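PDB 2FNU: aminotransferase from Helicobacter pylori, which catalyses the pyridoxal-phosphate-dependent transamination of a UDP-linked 4-keto sugar, the second step in making pseudaminic acid, a sialic-acid-like sugar used to modify flagellin. Local coordinates for residues T97-G107 with F329-F340; L11-V22 with I234-K245. One frame throughout, in Å; residues are numbered along the deposited sequence.

Interaction 1 (T97-G107 with F329-F340)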
loop_
_atom_site.group_PDB
_atom_site.type_symbol
_atom_site.label_atom_id
_atom_site.label_comp_id
_atom_site.label_asym_id
_atom_site.label_seq_id
_atom_site.Cartn_x
_atom_site.Cartn_y
_atom_site.Cartn_z
ATOM N N THR B 97 2.950 17.481 -15.150
ATOM C CA THR B 97 1.884 18.487 -15.108
ATOM C C THR B 97 0.681 17.947 -15.871
ATOM O O THR B 97 0.808 17.630 -17.052
ATOM C CB THR B 97 2.368 19.781 -15.780
ATOM O OG1 THR B 97 3.394 20.370 -14.974
ATOM C CG2 THR B 97 1.225 20.787 -15.954
ATOM N N PRO B 98 -0.478 17.798 -15.197
ATOM C CA PRO B 98 -1.706 17.391 -15.894
ATOM C C PRO B 98 -2.212 18.519 -16.769
ATOM O O PRO B 98 -2.219 19.674 -16.344
ATOM C CB PRO B 98 -2.702 17.116 -14.765
ATOM C CG PRO B 98 -2.203 17.932 -13.609
ATOM C CD PRO B 98 -0.689 17.994 -13.748
ATOM N N VAL B 99 -2.663 18.166 -17.972
ATOM C CA VAL B 99 -3.305 19.115 -18.863
ATOM C C VAL B 99 -4.724 18.621 -19.072
ATOM O O VAL B 99 -4.926 17.567 -19.657
ATOM C CB VAL B 99 -2.526 19.217 -20.188
ATOM C CG1 VAL B 99 -3.205 20.189 -21.144
ATOM C CG2 VAL B 99 -1.094 19.664 -19.902
ATOM N N PHE B 100 -5.706 19.347 -18.548
ATOM C CA PHE B 100 -7.081 18.834 -18.513
ATOM C C PHE B 100 -7.853 19.088 -19.809
ATOM O O PHE B 100 -7.946 20.225 -20.266
ATOM C CB PHE B 100 -7.842 19.418 -17.308
ATOM C CG PHE B 100 -7.281 18.965 -15.987
ATOM C CD1 PHE B 100 -6.568 19.835 -15.173
ATOM C CD2 PHE B 100 -7.424 17.639 -15.590
ATOM C CE1 PHE B 100 -6.024 19.379 -13.947
ATOM C CE2 PHE B 100 -6.895 17.182 -14.363
ATOM C CZ PHE B 100 -6.201 18.061 -13.546
ATOM N N ALA B 101 -8.385 18.007 -20.390
ATOM C CA ALA B 101 -9.174 18.067 -21.616
ATOM C C ALA B 101 -10.653 18.204 -21.309
ATOM O O ALA B 101 -11.105 17.859 -20.216
ATOM C CB ALA B 101 -8.957 16.794 -22.438
ATOM N N GLY B 102 -11.412 18.668 -22.292
ATOM C CA GLY B 102 -12.862 18.616 -22.186
ATOM C C GLY B 102 -13.379 17.186 -22.154
ATOM O O GLY B 102 -12.676 16.230 -22.531
ATOM N N ILE B 103 -14.620 17.037 -21.705
ATOM C CA ILE B 103 -15.271 15.738 -21.648
ATOM C C ILE B 103 -16.573 15.759 -22.455
ATOM O O ILE B 103 -17.026 16.810 -22.919
ATOM C CB ILE B 103 -15.555 15.289 -20.199
ATOM C CG1 ILE B 103 -16.508 16.267 -19.501
ATOM C CG2 ILE B 103 -14.248 15.118 -19.390
ATOM C CD1 ILE B 103 -17.467 15.556 -18.556
ATOM N N LYS B 104 -17.175 14.581 -22.601
ATOM C CA LYS B 104 -18.430 14.439 -23.320
ATOM C C LYS B 104 -19.610 14.269 -22.386
ATOM O O LYS B 104 -19.448 14.176 -21.164
ATOM C CB LYS B 104 -18.332 13.216 -24.222
ATOM C CG LYS B 104 -17.188 13.300 -25.252
ATOM C CD LYS B 104 -17.106 12.063 -26.137
ATOM C CE LYS B 104 -16.745 10.801 -25.343
ATOM N NZ LYS B 104 -16.547 9.643 -26.288
ATOM N N ASN B 105 -20.806 14.193 -22.971
ATOM C CA ASN B 105 -22.016 14.045 -22.179
ATOM C C ASN B 105 -22.049 12.781 -21.323
ATOM O O ASN B 105 -22.775 12.730 -20.337
ATOM C CB ASN B 105 -23.239 14.086 -23.092
ATOM C CG ASN B 105 -23.434 15.445 -23.737
ATOM O OD1 ASN B 105 -23.443 16.478 -23.057
ATOM N ND2 ASN B 105 -23.597 15.451 -25.058
ATOM N N ASP B 106 -21.263 11.778 -21.699
ATOM C CA ASP B 106 -21.243 10.514 -20.952
ATOM C C ASP B 106 -20.174 10.493 -19.873
ATOM O O ASP B 106 -19.951 9.463 -19.238
ATOM C CB ASP B 106 -21.101 9.312 -21.904
ATOM C CG ASP B 106 -19.810 9.338 -22.713
ATOM O OD1 ASP B 106 -18.909 10.169 -22.442
ATOM O OD2 ASP B 106 -19.670 8.493 -23.626
ATOM N N GLY B 107 -19.524 11.637 -19.649
ATOM C CA GLY B 107 -18.486 11.734 -18.624
ATOM C C GLY B 107 -17.083 11.401 -19.082
ATOM O O GLY B 107 -16.122 11.688 -18.357
ATOM N N PHE B 329 -1.559 25.697 -10.602
ATOM C CA PHE B 329 -1.850 25.946 -12.016
ATOM C C PHE B 329 -2.893 27.048 -12.184
ATOM O O PHE B 329 -3.612 27.368 -11.242
ATOM C CB PHE B 329 -2.330 24.637 -12.679
ATOM C CG PHE B 329 -1.438 23.443 -12.398
ATOM C CD1 PHE B 329 -1.866 22.411 -11.564
ATOM C CD2 PHE B 329 -0.168 23.356 -12.955
ATOM C CE1 PHE B 329 -1.042 21.303 -11.297
ATOM C CE2 PHE B 329 0.659 22.263 -12.694
ATOM C CZ PHE B 329 0.229 21.236 -11.864
ATOM N N ASN B 330 -2.976 27.632 -13.376
ATOM C CA ASN B 330 -4.037 28.598 -13.667
ATOM C C ASN B 330 -4.972 27.968 -14.680
ATOM O O ASN B 330 -4.833 28.181 -15.892
ATOM C CB ASN B 330 -3.465 29.923 -14.200
ATOM N N THR B 331 -5.907 27.163 -14.184
ATOM C CA THR B 331 -6.776 26.398 -15.068
ATOM C C THR B 331 -8.095 27.108 -15.248
ATOM O O THR B 331 -8.859 27.258 -14.289
ATOM C CB THR B 331 -7.066 24.994 -14.510
ATOM O OG1 THR B 331 -5.871 24.455 -13.935
ATOM C CG2 THR B 331 -7.562 24.073 -15.624
ATOM N N ALA B 332 -8.362 27.539 -16.473
ATOM C CA ALA B 332 -9.680 28.062 -16.793
ATOM C C ALA B 332 -10.684 26.905 -16.633
ATOM O O ALA B 332 -10.421 25.794 -17.102
ATOM C CB ALA B 332 -9.701 28.593 -18.210
ATOM N N PRO B 333 -11.819 27.152 -15.959
ATOM C CA PRO B 333 -12.821 26.080 -15.899
ATOM C C PRO B 333 -13.252 25.621 -17.287
ATOM O O PRO B 333 -13.298 26.419 -18.233
ATOM C CB PRO B 333 -13.994 26.727 -15.154
ATOM C CG PRO B 333 -13.334 27.822 -14.316
ATOM C CD PRO B 333 -12.244 28.349 -15.211
ATOM N N LEU B 334 -13.557 24.332 -17.405
ATOM C CA LEU B 334 -14.034 23.751 -18.650
ATOM C C LEU B 334 -15.537 23.556 -18.562
ATOM O O LEU B 334 -16.027 22.810 -17.698
ATOM C CB LEU B 334 -13.367 22.397 -18.875
ATOM C CG LEU B 334 -11.839 22.453 -19.007
ATOM C CD1 LEU B 334 -11.263 21.063 -18.825
ATOM C CD2 LEU B 334 -11.453 23.021 -20.376
ATOM N N LYS B 335 -16.282 24.209 -19.458
ATOM C CA LYS B 335 -17.739 24.150 -19.403
ATOM C C LYS B 335 -18.253 22.711 -19.378
ATOM O O LYS B 335 -19.180 22.393 -18.627
ATOM C CB LYS B 335 -18.364 24.916 -20.581
ATOM C CG LYS B 335 -19.881 24.802 -20.658
ATOM C CD LYS B 335 -20.464 25.592 -21.849
ATOM C CE LYS B 335 -21.962 25.326 -22.014
ATOM N NZ LYS B 335 -22.733 25.534 -20.760
ATOM N N SER B 336 -17.653 21.847 -20.192
ATOM C CA SER B 336 -18.114 20.456 -20.253
ATOM C C SER B 336 -17.985 19.754 -18.912
ATOM O O SER B 336 -18.864 18.973 -18.532
ATOM C CB SER B 336 -17.377 19.687 -21.351
ATOM O OG SER B 336 -15.971 19.682 -21.137
ATOM N N ALA B 337 -16.904 20.038 -18.193
ATOM C CA ALA B 337 -16.667 19.395 -16.886
ATOM C C ALA B 337 -17.577 19.982 -15.806
ATOM O O ALA B 337 -18.153 19.261 -14.982
ATOM C CB ALA B 337 -15.203 19.538 -16.475
ATOM N N GLU B 338 -17.687 21.317 -15.797
ATOM C CA GLU B 338 -18.545 22.007 -14.825
ATOM C C GLU B 338 -20.007 21.582 -14.965
ATOM O O GLU B 338 -20.668 21.264 -13.960
ATOM C CB GLU B 338 -18.442 23.534 -14.986
ATOM C CG GLU B 338 -17.031 24.097 -14.788
ATOM C CD GLU B 338 -16.532 23.990 -13.351
ATOM O OE1 GLU B 338 -17.298 24.327 -12.422
ATOM O OE2 GLU B 338 -15.366 23.586 -13.147
ATOM N N ASP B 339 -20.505 21.574 -16.201
ATOM C CA ASP B 339 -21.900 21.176 -16.450
ATOM C C ASP B 339 -22.124 19.723 -16.044
ATOM O O ASP B 339 -23.139 19.413 -15.419
ATOM C CB ASP B 339 -22.310 21.352 -17.923
ATOM C CG ASP B 339 -22.430 22.820 -18.352
ATOM O OD1 ASP B 339 -22.431 23.732 -17.499
ATOM O OD2 ASP B 339 -22.497 23.039 -19.573
ATOM N N PHE B 340 -21.175 18.837 -16.385
ATOM C CA PHE B 340 -21.328 17.432 -16.019
ATOM C C PHE B 340 -21.378 17.257 -14.495
ATOM O O PHE B 340 -22.245 16.568 -13.952
ATOM C CB PHE B 340 -20.186 16.591 -16.605
ATOM C CG PHE B 340 -20.369 15.117 -16.384
ATOM C CD1 PHE B 340 -21.082 14.352 -17.294
ATOM C CD2 PHE B 340 -19.840 14.499 -15.246
ATOM C CE1 PHE B 340 -21.265 12.975 -17.059
ATOM C CE2 PHE B 340 -20.013 13.137 -15.013
ATOM C CZ PHE B 340 -20.730 12.379 -15.923
#
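The ring of Phe-340 lies against the turn that ends at Gly-107, and this pair defines one end of the contact. The CA of Gly-107 sits over one face of the ring, 3.8 Å from its centroid and 27° off the normal, a CH-pi contact displaced toward the rim. Asn-105 O comes to the same ring in its plane, at the edge, 3.6 Å from Phe-340 CE1. Lys-104 to Gly-107 form a type I turn, and Gly-107, at positive phi, presents its backbone to the ring. With CG anti to its backbone N (chi1 -174°), Phe-340 reaches from the helix to this turn. Ile-103 crosses it at about a right angle, its CD1 meeting Phe-340 CB at 3.5 Å.

One turn earlier in the helix, Ser-336 OG accepts from Ile-103 N at 3.0 Å in a nearly straight bond (N-H...O 167°). Leu-334 is the N-cap residue; its CD1 rests against the backbone carbonyls of Phe-100 and Ala-101, 3.5 Å from Ala-101 O, which is buried with no polar partner in the model. At the far end, Phe-329 and Thr-97 run alongside each other, pointing opposite ways, with Thr-97 CG2 coming within 3.6 Å of Phe-329 CE2, while Pro-98 CD meets the ring at CZ, 3.9 Å away.

The contact thus lays the loop 329-334 and the first turn or so of the helix that follows along strand 97-100, an outermost strand of the seven-stranded sheet within this chain, and along the loop after that strand. Tyr-130 adds an edge-to-face contact to Phe-340. Cohesion is chiefly apolar, with a single direct hydrogen bond between the segments fixing the helix start against the backbone of Ile-103.

Interaction 2 (L11-V22 with I234-K245)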
loop_
_atom_site.group_PDB
_atom_site.type_symbol
_atom_site.label_atom_id
_atom_site.label_comp_id
_atom_site.label_asym_id
_atom_site.label_seq_id
_atom_site.Cartn_x
_atom_site.Cartn_y
_atom_site.Cartn_z
ATOM N N LEU B 11 -19.631 -10.147 -1.094
ATOM C CA LEU B 11 -18.943 -11.419 -0.834
ATOM C C LEU B 11 -19.942 -12.530 -0.590
ATOM O O LEU B 11 -21.000 -12.283 -0.021
ATOM C CB LEU B 11 -18.031 -11.288 0.397
ATOM C CG LEU B 11 -16.592 -10.817 0.147
ATOM C CD1 LEU B 11 -16.545 -9.575 -0.703
ATOM C CD2 LEU B 11 -15.854 -10.602 1.460
ATOM N N ASP B 12 -19.589 -13.746 -1.001
ATOM C CA ASP B 12 -20.431 -14.921 -0.743
ATOM C C ASP B 12 -19.639 -15.979 0.028
ATOM O O ASP B 12 -18.501 -15.747 0.427
ATOM C CB ASP B 12 -21.018 -15.491 -2.048
ATOM C CG ASP B 12 -19.955 -16.015 -3.014
ATOM O OD1 ASP B 12 -20.305 -16.274 -4.189
ATOM O OD2 ASP B 12 -18.775 -16.173 -2.630
ATOM N N LYS B 13 -20.238 -17.149 0.237
ATOM C CA LYS B 13 -19.573 -18.174 1.060
ATOM C C LYS B 13 -18.263 -18.696 0.478
ATOM O O LYS B 13 -17.354 -19.070 1.230
ATOM C CB LYS B 13 -20.540 -19.326 1.411
ATOM C CG LYS B 13 -21.112 -20.097 0.226
ATOM C CD LYS B 13 -20.293 -21.349 -0.103
ATOM C CE LYS B 13 -20.926 -22.164 -1.228
ATOM N NZ LYS B 13 -22.259 -22.712 -0.839
ATOM N N GLU B 14 -18.160 -18.753 -0.848
ATOM C CA GLU B 14 -16.934 -19.224 -1.486
ATOM C C GLU B 14 -15.804 -18.229 -1.217
ATOM O O GLU B 14 -14.658 -18.632 -0.976
ATOM C CB GLU B 14 -17.130 -19.416 -2.997
ATOM C CG GLU B 14 -17.931 -20.659 -3.390
ATOM C CD GLU B 14 -17.914 -20.907 -4.900
ATOM O OE1 GLU B 14 -17.054 -20.314 -5.602
ATOM O OE2 GLU B 14 -18.760 -21.699 -5.385
ATOM N N ASP B 15 -16.133 -16.932 -1.260
ATOM C CA ASP B 15 -15.141 -15.891 -0.976
ATOM C C ASP B 15 -14.620 -16.049 0.457
ATOM O O ASP B 15 -13.411 -15.977 0.710
ATOM C CB ASP B 15 -15.741 -14.493 -1.127
ATOM C CG ASP B 15 -16.205 -14.188 -2.542
ATOM O OD1 ASP B 15 -15.618 -14.705 -3.524
ATOM O OD2 ASP B 15 -17.184 -13.417 -2.665
ATOM N N LYS B 16 -15.548 -16.243 1.392
ATOM C CA LYS B 16 -15.184 -16.365 2.810
ATOM C C LYS B 16 -14.357 -17.620 3.073
ATOM O O LYS B 16 -13.367 -17.570 3.816
ATOM C CB LYS B 16 -16.443 -16.292 3.688
ATOM C CG LYS B 16 -17.210 -14.995 3.443
ATOM C CD LYS B 16 -18.582 -14.963 4.127
ATOM C CE LYS B 16 -19.363 -13.721 3.733
ATOM N NZ LYS B 16 -20.725 -13.697 4.329
ATOM N N LYS B 17 -14.733 -18.732 2.443
ATOM C CA LYS B 17 -13.937 -19.969 2.481
ATOM C C LYS B 17 -12.516 -19.757 1.966
ATOM O O LYS B 17 -11.542 -20.252 2.549
ATOM C CB LYS B 17 -14.606 -21.071 1.650
ATOM C CG LYS B 17 -13.904 -22.420 1.705
ATOM C CD LYS B 17 -14.745 -23.489 0.996
ATOM C CE LYS B 17 -14.132 -24.876 1.137
ATOM N NZ LYS B 17 -14.465 -25.495 2.453
ATOM N N ALA B 18 -12.403 -19.035 0.849
ATOM C CA ALA B 18 -11.099 -18.786 0.234
ATOM C C ALA B 18 -10.180 -18.032 1.189
ATOM O O ALA B 18 -9.015 -18.368 1.311
ATOM C CB ALA B 18 -11.266 -18.014 -1.074
ATOM N N VAL B 19 -10.713 -17.003 1.845
ATOM C CA VAL B 19 -9.928 -16.226 2.813
ATOM C C VAL B 19 -9.503 -17.123 3.984
ATOM O O VAL B 19 -8.347 -17.124 4.406
ATOM C CB VAL B 19 -10.716 -14.994 3.302
ATOM C CG1 VAL B 19 -10.063 -14.381 4.542
ATOM C CG2 VAL B 19 -10.852 -13.946 2.170
ATOM N N LEU B 20 -10.437 -17.914 4.501
ATOM C CA LEU B 20 -10.120 -18.732 5.674
ATOM C C LEU B 20 -9.043 -19.783 5.400
ATOM O O LEU B 20 -8.186 -20.038 6.262
ATOM C CB LEU B 20 -11.403 -19.304 6.297
ATOM C CG LEU B 20 -12.362 -18.191 6.797
ATOM C CD1 LEU B 20 -13.780 -18.725 7.038
ATOM C CD2 LEU B 20 -11.862 -17.412 8.041
ATOM N N GLU B 21 -9.035 -20.361 4.198
ATOM C CA GLU B 21 -7.959 -21.266 3.795
ATOM C C GLU B 21 -6.591 -20.597 3.921
ATOM O O GLU B 21 -5.633 -21.228 4.365
ATOM C CB GLU B 21 -8.148 -21.773 2.361
ATOM C CG GLU B 21 -9.310 -22.735 2.185
ATOM C CD GLU B 21 -9.622 -23.041 0.722
ATOM O OE1 GLU B 21 -10.447 -23.954 0.474
ATOM O OE2 GLU B 21 -9.056 -22.374 -0.181
ATOM N N VAL B 22 -6.489 -19.325 3.516
ATOM C CA VAL B 22 -5.216 -18.625 3.617
ATOM C C VAL B 22 -4.791 -18.475 5.071
ATOM O O VAL B 22 -3.625 -18.650 5.394
ATOM C CB VAL B 22 -5.270 -17.223 2.970
ATOM C CG1 VAL B 22 -3.934 -16.503 3.180
ATOM C CG2 VAL B 22 -5.584 -17.353 1.513
ATOM N N ILE B 234 -4.161 -13.085 1.571
ATOM C CA ILE B 234 -5.550 -13.063 2.026
ATOM C C ILE B 234 -6.377 -12.332 0.963
ATOM O O ILE B 234 -7.392 -12.839 0.488
ATOM C CB ILE B 234 -5.682 -12.352 3.380
ATOM C CG1 ILE B 234 -4.874 -13.089 4.470
ATOM C CG2 ILE B 234 -7.151 -12.250 3.791
ATOM C CD1 ILE B 234 -4.742 -12.270 5.766
ATOM N N GLN B 235 -5.896 -11.166 0.538
ATOM C CA GLN B 235 -6.626 -10.359 -0.434
ATOM C C GLN B 235 -6.583 -10.996 -1.810
ATOM O O GLN B 235 -7.532 -10.868 -2.573
ATOM C CB GLN B 235 -5.984 -8.997 -0.571
ATOM C CG GLN B 235 -5.954 -8.164 0.648
ATOM C CD GLN B 235 -5.068 -6.946 0.424
ATOM O OE1 GLN B 235 -5.565 -5.826 0.350
ATOM N NE2 GLN B 235 -3.748 -7.169 0.273
ATOM N N SER B 236 -5.472 -11.652 -2.149
ATOM C CA SER B 236 -5.365 -12.326 -3.452
ATOM C C SER B 236 -6.352 -13.488 -3.562
ATOM O O SER B 236 -6.923 -13.745 -4.628
ATOM C CB SER B 236 -3.940 -12.831 -3.669
ATOM O OG SER B 236 -3.041 -11.739 -3.771
ATOM N N ALA B 237 -6.559 -14.203 -2.459
ATOM C CA ALA B 237 -7.550 -15.286 -2.450
ATOM C C ALA B 237 -8.947 -14.720 -2.667
ATOM O O ALA B 237 -9.754 -15.283 -3.415
ATOM C CB ALA B 237 -7.499 -16.017 -1.101
ATOM N N LEU B 238 -9.242 -13.607 -1.992
ATOM C CA LEU B 238 -10.495 -12.918 -2.202
ATOM C C LEU B 238 -10.648 -12.489 -3.661
ATOM O O LEU B 238 -11.698 -12.693 -4.280
ATOM C CB LEU B 238 -10.579 -11.731 -1.242
ATOM C CG LEU B 238 -11.866 -10.932 -1.243
ATOM C CD1 LEU B 238 -13.097 -11.861 -1.212
ATOM C CD2 LEU B 238 -11.865 -9.940 -0.054
ATOM N N GLY B 239 -9.597 -11.900 -4.219
ATOM C CA GLY B 239 -9.653 -11.462 -5.627
ATOM C C GLY B 239 -9.913 -12.570 -6.623
ATOM O O GLY B 239 -10.730 -12.408 -7.539
ATOM N N LEU B 240 -9.203 -13.688 -6.459
ATOM C CA LEU B 240 -9.368 -14.863 -7.323
ATOM C C LEU B 240 -10.804 -15.360 -7.265
ATOM O O LEU B 240 -11.412 -15.654 -8.299
ATOM C CB LEU B 240 -8.454 -16.000 -6.870
ATOM C CG LEU B 240 -7.123 -16.309 -7.528
ATOM C CD1 LEU B 240 -6.463 -17.413 -6.706
ATOM C CD2 LEU B 240 -7.324 -16.754 -8.966
ATOM N N SER B 241 -11.350 -15.443 -6.049
ATOM C CA SER B 241 -12.693 -15.986 -5.852
ATOM C C SER B 241 -13.745 -15.055 -6.440
ATOM O O SER B 241 -14.706 -15.501 -7.092
ATOM C CB SER B 241 -12.944 -16.229 -4.353
ATOM O OG SER B 241 -14.209 -16.834 -4.153
ATOM N N GLN B 242 -13.563 -13.753 -6.233
ATOM C CA GLN B 242 -14.454 -12.763 -6.832
ATOM C C GLN B 242 -14.360 -12.760 -8.367
ATOM O O GLN B 242 -15.380 -12.672 -9.068
ATOM C CB GLN B 242 -14.091 -11.378 -6.281
ATOM C CG GLN B 242 -14.551 -11.164 -4.835
ATOM C CD GLN B 242 -15.837 -10.380 -4.776
ATOM O OE1 GLN B 242 -15.887 -9.212 -5.190
ATOM N NE2 GLN B 242 -16.915 -11.015 -4.281
ATOM N N LEU B 243 -13.143 -12.856 -8.896
ATOM C CA LEU B 243 -12.939 -12.813 -10.350
ATOM C C LEU B 243 -13.657 -13.970 -11.039
ATOM O O LEU B 243 -14.186 -13.801 -12.141
ATOM C CB LEU B 243 -11.442 -12.826 -10.702
ATOM C CG LEU B 243 -11.122 -12.719 -12.188
ATOM C CD1 LEU B 243 -11.613 -11.401 -12.789
ATOM C CD2 LEU B 243 -9.623 -12.848 -12.360
ATOM N N LYS B 244 -13.698 -15.129 -10.383
ATOM C CA LYS B 244 -14.377 -16.308 -10.957
ATOM C C LYS B 244 -15.856 -16.045 -11.225
ATOM O O LYS B 244 -16.456 -16.710 -12.084
ATOM C CB LYS B 244 -14.234 -17.521 -10.033
ATOM C CG LYS B 244 -12.873 -18.196 -10.140
ATOM C CD LYS B 244 -12.669 -19.259 -9.065
ATOM C CE LYS B 244 -11.298 -19.926 -9.247
ATOM N NZ LYS B 244 -10.731 -20.580 -8.024
ATOM N N LYS B 245 -16.450 -15.110 -10.477
ATOM C CA LYS B 245 -17.855 -14.750 -10.707
ATOM C C LYS B 245 -18.033 -13.323 -11.213
ATOM O O LYS B 245 -19.140 -12.776 -11.142
ATOM C CB LYS B 245 -18.713 -14.984 -9.449
ATOM C CG LYS B 245 -18.246 -14.255 -8.223
ATOM C CD LYS B 245 -19.233 -14.409 -7.072
ATOM C CE LYS B 245 -18.544 -14.099 -5.761
ATOM N NZ LYS B 245 -17.695 -15.249 -5.296
HETATM O O HOH W 1 -16.560 -17.475 -6.969
#
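A capping box at the start of helix 13-22 doubles as the polar end of a nearly antiparallel helix pair, with axes 8.2 Å apart at closest approach and 152° between their directions. Asp-12 is the N-cap: its OD2 accepts from Asp-15 N, and Asp-12 N returns a bond to Asp-15 OD2. The carboxylate of Asp-15 then reaches across to helix 234-244. Its OD1 accepts from Ser-241 OG at 2.6 Å, on the anti side and slightly out of the carboxylate plane, and from Lys-245 NZ at 2.8 Å, from above that plane. Gln-242 NE2 gives a bond to Asp-15 OD2 at 2.9 Å, opposite the face used by Asp-12 N; the carboxylate and amide planes stand 68° apart. The amide is itself held in place by Cys-10 O, which takes a bond from NE2, and by Thr-186 N, which gives one to OE1. Beside this cluster, Leu-238 CD1 packs 3.7 Å from Asp-15 CB and also touches Leu-11 CG.

Bent at its last torsion (chi4 -78°), Lys-245 brings NZ to both aspartates; its two bonds to the Asp-12 carboxylate are weak, each 3.0 Å from NZ to OD1 or OD2. A water accepts from NZ and donates to Glu-14 OE1 and Ser-241 O.

Toward the other end the interface turns apolar. Val-22 CG2 packs 3.5 Å from Ala-237 CB, and Val-19 CG1 meets Ile-234 CG2 at 3.7 Å. Leu-23 of the second subunit packs on Leu-11 and Val-19, placing the helix pair at the dimer interface.

Four donors, one of them the ammonium of Lys-245, grip the buried Asp-15 carboxylate, two on each oxygen; this and the helix N-terminus would probably stabilise its negative charge.

How the interactions relate
Interactions 1 and 2 lie on opposite sides of the chain's centre, their centres 39 Å apart and their nearest atoms about 23 Å apart. Along the sequence their segments alternate. Each comes near substrate-binding residues, probably of different sites of the dimer: the side chain of Phe-340 is about 6 Å from that of His-315 and about 11 Å from a bound UDP-sugar, that of Val-22 about 4 Å from that of Leu-28 and about 8 Å from a bound UDP-sugar. The side chain of Gln-242 is about 8 Å from that of Lys-183, the cofactor-attachment lysine, not attached in this structure. Interaction 2 also meets the second subunit, while interaction 1 is contained within one chain.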